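Local coordinates for ComZ (Thermus thermophilus, PDB 6QVI), which is a competence-associated pilin that probably serves as a DNA receptor at the tip of a pilus during natural transformation, at residues 226-237 / 254-265. Residues are numbered along the deposited sequence; the frame is centred on the assembly and turned at random.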
ATOM      1  N   GLN A 226     -16.365  15.463   6.890  1.00 87.05           N
ATOM      2  CA  GLN A 226     -15.075  16.017   7.279  1.00 92.02           C
ATOM      3  C   GLN A 226     -13.982  15.223   6.562  1.00 91.05           C
ATOM      4  O   GLN A 226     -13.651  14.088   6.927  1.00 92.22           O
ATOM      5  CB  GLN A 226     -14.964  15.983   8.798  1.00102.70           C
ATOM      6  CG  GLN A 226     -13.883  16.804   9.421  1.00108.95           C
ATOM      7  CD  GLN A 226     -13.982  16.763  10.937  1.00118.82           C
ATOM      8  OE1 GLN A 226     -14.931  16.185  11.490  1.00120.05           O
ATOM      9  NE2 GLN A 226     -13.073  17.463  11.613  1.00126.46           N
ATOM     10  N   ILE A 227     -13.447  15.821   5.509  1.00 90.05           N
ATOM     11  CA  ILE A 227     -12.310  15.270   4.790  1.00 84.12           C
ATOM     12  C   ILE A 227     -11.135  16.083   5.310  1.00 84.55           C
ATOM     13  O   ILE A 227     -10.889  17.203   4.878  1.00 93.44           O
ATOM     14  CB  ILE A 227     -12.485  15.361   3.278  1.00 76.63           C
ATOM     15  CG1 ILE A 227     -13.635  14.443   2.841  1.00 77.97           C
ATOM     16  CG2 ILE A 227     -11.217  14.953   2.591  1.00 76.23           C
ATOM     17  CD1 ILE A 227     -14.148  14.712   1.441  1.00 80.26           C
ATOM     18  N   GLY A 228     -10.455  15.544   6.310  1.00 80.06           N
ATOM     19  CA  GLY A 228      -9.373  16.246   6.950  1.00 80.26           C
ATOM     20  C   GLY A 228      -9.919  17.206   7.986  1.00 92.32           C
ATOM     21  O   GLY A 228     -11.115  17.510   8.044  1.00 94.35           O
ATOM     22  N   GLU A 229      -9.011  17.715   8.807  1.00 96.56           N
ATOM     23  CA  GLU A 229      -9.317  18.685   9.835  1.00 96.45           C
ATOM     24  C   GLU A 229      -8.551  19.968   9.555  1.00 95.45           C
ATOM     25  O   GLU A 229      -7.480  19.920   8.944  1.00 90.29           O
ATOM     26  CB  GLU A 229      -8.950  18.161  11.228  1.00110.07           C
ATOM     27  CG  GLU A 229      -9.948  17.174  11.801  1.00118.76           C
ATOM     28  CD  GLU A 229      -9.434  16.472  13.042  1.00126.27           C
ATOM     29  OE1 GLU A 229      -8.270  16.015  13.022  1.00130.76           O
ATOM     30  OE2 GLU A 229     -10.182  16.411  14.047  1.00127.44           O
ATOM     31  N   PRO A 230      -9.073  21.130   9.983  1.00 99.79           N
ATOM     32  CA  PRO A 230      -8.328  22.379   9.784  1.00103.04           C
ATOM     33  C   PRO A 230      -6.875  22.270  10.211  1.00107.20           C
ATOM     34  O   PRO A 230      -5.982  22.726   9.481  1.00 95.49           O
ATOM     35  CB  PRO A 230      -9.111  23.365  10.659  1.00101.59           C
ATOM     36  CG  PRO A 230     -10.512  22.850  10.622  1.00 93.05           C
ATOM     37  CD  PRO A 230     -10.383  21.377  10.618  1.00 96.42           C
ATOM     38  N   ASN A 231      -6.624  21.627  11.356  1.00116.31           N
ATOM     39  CA  ASN A 231      -5.287  21.403  11.897  1.00130.78           C
ATOM     40  C   ASN A 231      -4.501  20.428  11.022  1.00128.82           C
ATOM     41  O   ASN A 231      -3.585  20.823  10.295  1.00125.49           O
ATOM     42  CB  ASN A 231      -5.419  20.897  13.350  1.00138.97           C
ATOM     43  CG  ASN A 231      -4.082  20.523  14.004  1.00145.56           C
ATOM     44  OD1 ASN A 231      -3.173  19.981  13.367  1.00147.07           O
ATOM     45  ND2 ASN A 231      -3.980  20.791  15.308  1.00147.50           N
ATOM     46  N   ASN A 232      -4.835  19.154  11.094  1.00128.81           N
ATOM     47  CA  ASN A 232      -4.148  18.121  10.330  1.00123.15           C
ATOM     48  C   ASN A 232      -5.079  17.644   9.221  1.00117.82           C
ATOM     49  O   ASN A 232      -6.055  16.934   9.492  1.00122.94           O
ATOM     50  CB  ASN A 232      -3.729  16.985  11.260  1.00113.54           C
ATOM     51  CG  ASN A 232      -2.870  15.969  10.573  1.00105.04           C
ATOM     52  OD1 ASN A 232      -2.602  16.078   9.374  1.00103.16           O
ATOM     53  ND2 ASN A 232      -2.356  15.015  11.342  1.00105.89           N
ATOM     54  N   LYS A 233      -4.788  18.018   7.976  1.00105.41           N
ATOM     55  CA  LYS A 233      -5.742  17.723   6.921  1.00101.24           C
ATOM     56  C   LYS A 233      -5.105  16.979   5.753  1.00 96.14           C
ATOM     57  O   LYS A 233      -3.885  16.926   5.573  1.00 89.62           O
ATOM     58  CB  LYS A 233      -6.416  18.978   6.388  1.00106.19           C
ATOM     59  CG  LYS A 233      -5.602  19.786   5.401  1.00112.03           C
ATOM     60  CD  LYS A 233      -6.246  21.171   5.284  1.00116.99           C
ATOM     61  CE  LYS A 233      -5.584  22.110   4.300  1.00118.34           C
ATOM     62  NZ  LYS A 233      -4.130  22.343   4.516  1.00125.33           N
ATOM     63  N   VAL A 234      -5.995  16.480   4.902  1.00 94.60           N
ATOM     64  CA  VAL A 234      -5.641  15.470   3.944  1.00 87.84           C
ATOM     65  C   VAL A 234      -4.742  16.052   2.874  1.00 92.20           C
ATOM     66  O   VAL A 234      -4.824  17.241   2.517  1.00 97.45           O
ATOM     67  CB  VAL A 234      -6.928  14.843   3.386  1.00 77.58           C
ATOM     68  CG1 VAL A 234      -7.614  15.763   2.355  1.00 75.00           C
ATOM     69  CG2 VAL A 234      -6.659  13.508   2.839  1.00 77.49           C
ATOM     70  N   LYS A 235      -3.859  15.206   2.382  1.00 95.47           N
ATOM     71  CA  LYS A 235      -2.833  15.625   1.421  1.00101.09           C
ATOM     72  C   LYS A 235      -3.338  15.482  -0.010  1.00104.24           C
ATOM     73  O   LYS A 235      -2.709  14.862  -0.853  1.00109.96           O
ATOM     74  CB  LYS A 235      -1.564  14.786   1.624  1.00101.71           C
ATOM     75  CG  LYS A 235      -0.717  15.156   2.815  1.00117.74           C
ATOM     76  CD  LYS A 235       0.703  14.608   2.686  1.00126.31           C
ATOM     77  CE  LYS A 235       0.906  14.118   1.285  1.00132.00           C
ATOM     78  NZ  LYS A 235       2.385  13.947   1.125  1.00131.80           N
ATOM     79  N   GLY A 236      -4.464  16.123  -0.310  1.00103.77           N
ATOM     80  CA  GLY A 236      -4.971  16.066  -1.669  1.00100.91           C
ATOM     81  C   GLY A 236      -6.306  15.352  -1.849  1.00 89.37           C
ATOM     82  O   GLY A 236      -6.629  14.384  -1.161  1.00 80.58           O
ATOM     83  N   VAL A 237      -7.088  15.857  -2.795  1.00 89.31           N
ATOM     84  CA  VAL A 237      -8.387  15.303  -3.154  1.00 78.25           C
ATOM     85  C   VAL A 237      -8.398  15.274  -4.681  1.00 74.24           C
ATOM     86  O   VAL A 237      -8.615  16.297  -5.334  1.00 75.87           O
ATOM     87  CB  VAL A 237      -9.556  16.119  -2.597  1.00 57.50           C
ATOM     88  CG1 VAL A 237     -10.878  15.548  -3.089  1.00 56.50           C
ATOM     89  CG2 VAL A 237      -9.489  16.198  -1.076  1.00 58.39           C
ATOM     90  N   CYS A 254     -13.291  24.846   5.150  1.00 93.14           N
ATOM     91  CA  CYS A 254     -12.406  24.063   6.002  1.00 92.37           C
ATOM     92  C   CYS A 254     -12.533  24.538   7.447  1.00 97.84           C
ATOM     93  O   CYS A 254     -11.553  24.789   8.150  1.00100.28           O
ATOM     94  CB  CYS A 254     -10.974  24.121   5.489  1.00 91.30           C
ATOM     95  SG  CYS A 254      -9.775  23.295   6.542  1.00112.00           S
ATOM     96  N   ARG A 255     -13.775  24.679   7.897  1.00 99.29           N
ATOM     97  CA  ARG A 255     -14.043  24.966   9.296  1.00104.06           C
ATOM     98  C   ARG A 255     -14.127  23.644  10.063  1.00122.33           C
ATOM     99  O   ARG A 255     -14.203  22.560   9.481  1.00118.77           O
ATOM    100  CB  ARG A 255     -15.315  25.815   9.440  1.00 94.78           C
ATOM    101  CG  ARG A 255     -16.598  25.037   9.719  1.00103.17           C
ATOM    102  CD  ARG A 255     -17.803  25.936   9.571  1.00102.02           C
ATOM    103  NE  ARG A 255     -17.647  26.832   8.436  1.00 94.99           N
ATOM    104  CZ  ARG A 255     -18.615  27.604   7.957  1.00101.97           C
ATOM    105  NH1 ARG A 255     -19.815  27.604   8.518  1.00105.56           N
ATOM    106  NH2 ARG A 255     -18.380  28.381   6.910  1.00115.04           N
ATOM    107  N   ASN A 256     -14.085  23.742  11.386  1.00137.24           N
ATOM    108  CA  ASN A 256     -13.874  22.556  12.210  1.00140.65           C
ATOM    109  C   ASN A 256     -15.119  21.672  12.266  1.00134.80           C
ATOM    110  O   ASN A 256     -16.212  22.147  12.607  1.00134.57           O
ATOM    111  CB  ASN A 256     -13.440  22.970  13.609  1.00150.91           C
ATOM    112  CG  ASN A 256     -12.198  22.245  14.047  1.00154.71           C
ATOM    113  OD1 ASN A 256     -12.139  21.015  13.980  1.00153.08           O
ATOM    114  ND2 ASN A 256     -11.185  22.996  14.473  1.00157.86           N
ATOM    115  N   ASN A 257     -14.946  20.389  11.932  1.00124.86           N
ATOM    116  CA  ASN A 257     -16.050  19.456  11.908  1.00124.37           C
ATOM    117  C   ASN A 257     -16.966  19.804  10.707  1.00114.33           C
ATOM    118  O   ASN A 257     -18.187  19.682  10.738  1.00115.14           O
ATOM    119  CB  ASN A 257     -16.741  19.430  13.287  1.00137.65           C
ATOM    120  CG  ASN A 257     -18.161  18.856  13.321  1.00140.99           C
ATOM    121  OD1 ASN A 257     -19.113  19.640  13.293  1.00146.05           O
ATOM    122  ND2 ASN A 257     -18.312  17.521  13.295  1.00137.61           N
ATOM    123  N   LYS A 258     -16.336  20.248   9.612  1.00107.33           N
ATOM    124  CA  LYS A 258     -17.078  20.448   8.367  1.00102.78           C
ATOM    125  C   LYS A 258     -16.106  20.587   7.201  1.00104.63           C
ATOM    126  O   LYS A 258     -14.914  20.873   7.378  1.00105.34           O
ATOM    127  CB  LYS A 258     -17.993  21.681   8.430  1.00100.33           C
ATOM    128  CG  LYS A 258     -19.188  21.564   7.499  1.00100.26           C
ATOM    129  CD  LYS A 258     -19.930  22.881   7.402  1.00102.34           C
ATOM    130  CE  LYS A 258     -21.450  22.680   7.372  1.00101.10           C
ATOM    131  NZ  LYS A 258     -21.996  22.511   5.983  1.00104.53           N
ATOM    132  N   GLY A 259     -16.629  20.328   5.996  1.00102.41           N
ATOM    133  CA  GLY A 259     -15.968  20.766   4.768  1.00101.60           C
ATOM    134  C   GLY A 259     -14.794  19.908   4.364  1.00 96.54           C
ATOM    135  O   GLY A 259     -14.431  18.925   5.025  1.00 91.01           O
ATOM    136  N   VAL A 260     -14.162  20.300   3.261  1.00 90.33           N
ATOM    137  CA  VAL A 260     -12.993  19.583   2.785  1.00 86.57           C
ATOM    138  C   VAL A 260     -11.768  20.439   3.114  1.00 95.72           C
ATOM    139  O   VAL A 260     -11.636  21.585   2.663  1.00110.07           O
ATOM    140  CB  VAL A 260     -13.116  19.183   1.300  1.00 85.28           C
ATOM    141  CG1 VAL A 260     -14.341  18.323   1.100  1.00 88.18           C
ATOM    142  CG2 VAL A 260     -13.212  20.359   0.355  1.00108.74           C
ATOM    143  N   CYS A 261     -10.927  19.924   4.012  1.00 91.83           N
ATOM    144  CA  CYS A 261      -9.643  20.512   4.368  1.00 85.13           C
ATOM    145  C   CYS A 261      -8.575  19.815   3.533  1.00 91.98           C
ATOM    146  O   CYS A 261      -8.159  18.691   3.834  1.00 89.70           O
ATOM    147  CB  CYS A 261      -9.403  20.351   5.859  1.00 81.56           C
ATOM    148  SG  CYS A 261     -10.489  21.359   6.819  1.00107.78           S
ATOM    149  N   THR A 262      -8.132  20.480   2.475  1.00 89.65           N
ATOM    150  CA  THR A 262      -7.217  19.811   1.579  1.00 83.21           C
ATOM    151  C   THR A 262      -6.124  20.781   1.181  1.00 91.13           C
ATOM    152  O   THR A 262      -6.325  21.993   1.116  1.00 95.31           O
ATOM    153  CB  THR A 262      -7.924  19.217   0.333  1.00 76.23           C
ATOM    154  OG1 THR A 262      -6.979  18.460  -0.447  1.00 75.38           O
ATOM    155  CG2 THR A 262      -8.573  20.305  -0.550  1.00 71.75           C
ATOM    156  N   GLU A 263      -4.958  20.206   0.928  1.00 90.54           N
ATOM    157  CA  GLU A 263      -3.837  20.924   0.358  1.00 85.83           C
ATOM    158  C   GLU A 263      -4.015  21.085  -1.140  1.00 84.46           C
ATOM    159  O   GLU A 263      -3.903  22.190  -1.677  1.00100.06           O
ATOM    160  CB  GLU A 263      -2.561  20.143   0.642  1.00 98.32           C
ATOM    161  CG  GLU A 263      -2.211  20.025   2.112  1.00110.52           C
ATOM    162  CD  GLU A 263      -0.892  19.296   2.330  1.00118.16           C
ATOM    163  OE1 GLU A 263      -0.366  19.341   3.465  1.00124.53           O
ATOM    164  OE2 GLU A 263      -0.380  18.684   1.363  1.00114.88           O
ATOM    165  N   ALA A 264      -4.289  19.990  -1.833  1.00 74.52           N
ATOM    166  CA  ALA A 264      -4.476  20.009  -3.268  1.00 79.85           C
ATOM    167  C   ALA A 264      -5.851  19.457  -3.615  1.00 84.76           C
ATOM    168  O   ALA A 264      -6.383  18.584  -2.923  1.00 88.43           O
ATOM    169  CB  ALA A 264      -3.388  19.187  -3.969  1.00 79.95           C
ATOM    170  N   MET A 265      -6.394  19.932  -4.730  1.00 85.55           N
ATOM    171  CA  MET A 265      -7.732  19.526  -5.140  1.00 85.06           C
ATOM    172  C   MET A 265      -7.833  19.631  -6.658  1.00 88.52           C
ATOM    173  O   MET A 265      -7.968  20.735  -7.191  1.00101.72           O
ATOM    174  CB  MET A 265      -8.778  20.392  -4.468  1.00 84.60           C
ATOM    175  CG  MET A 265     -10.134  20.154  -5.042  1.00 89.48           C
ATOM    176  SD  MET A 265     -11.528  20.573  -3.995  1.00 96.67           S
ATOM    177  CE  MET A 265     -12.406  21.629  -5.176  1.00102.34           C
TER
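Ile227 and Cys261 carry the backbone pairing of 226-237 with 254-265. Cys261 N donates to Ile227 O at 2.9 Å, and Ile227 N donates to Gly259 O at 3.3 Å. Farther along, Val237 N reaches Ala264 O at 2.8 Å, while the bonds between Val234 and the Cys261 and Glu263 backbones are weak. Gly228 suits its positive phi, where a CB would crowd both Ile227 O and Cys261 O.

Apolar contacts fill in around these bonds. Ile227 and Val260 lie side by side, CD1 of the first 3.6 Å from CG1 of the second, and both touch Val221; their branched chains suit this buried, strand-like pairing. Pro230 lays its compact ring against the Cys254–Cys261 disulfide, its CD 3.8 Å from Cys261 SG and close to Asn256 OD1. The Val237 and Thr262 side chains cross at about a right angle, Val237 CG2 lying 3.7 Å from Thr262 CB.

Among the polar chains, the Gln226 amide, turned 88° from that of Asn257, meets Asn257 CA; Gln226 OE1 is hydrogen-bonded to Tyr183 OH. CG of Lys233 sits between its backbone N and carbonyl carbon (chi1 80°), which lays CG and CD over Cys261, CD 3.3 Å from Cys261 CB, and NZ ends 4.9 Å from Glu263 OE1. Replacing Lys233 by alanine is likely to open a gap over Cys261 and deprive Glu263 of this nearby positive charge.

Backbone bonds thus join what are consistent with neighbouring turns of the beta-solenoid domain, Val237 and Met265 pairing in parallel, while the disulfide closes the 254-261 loop covalently against Pro230.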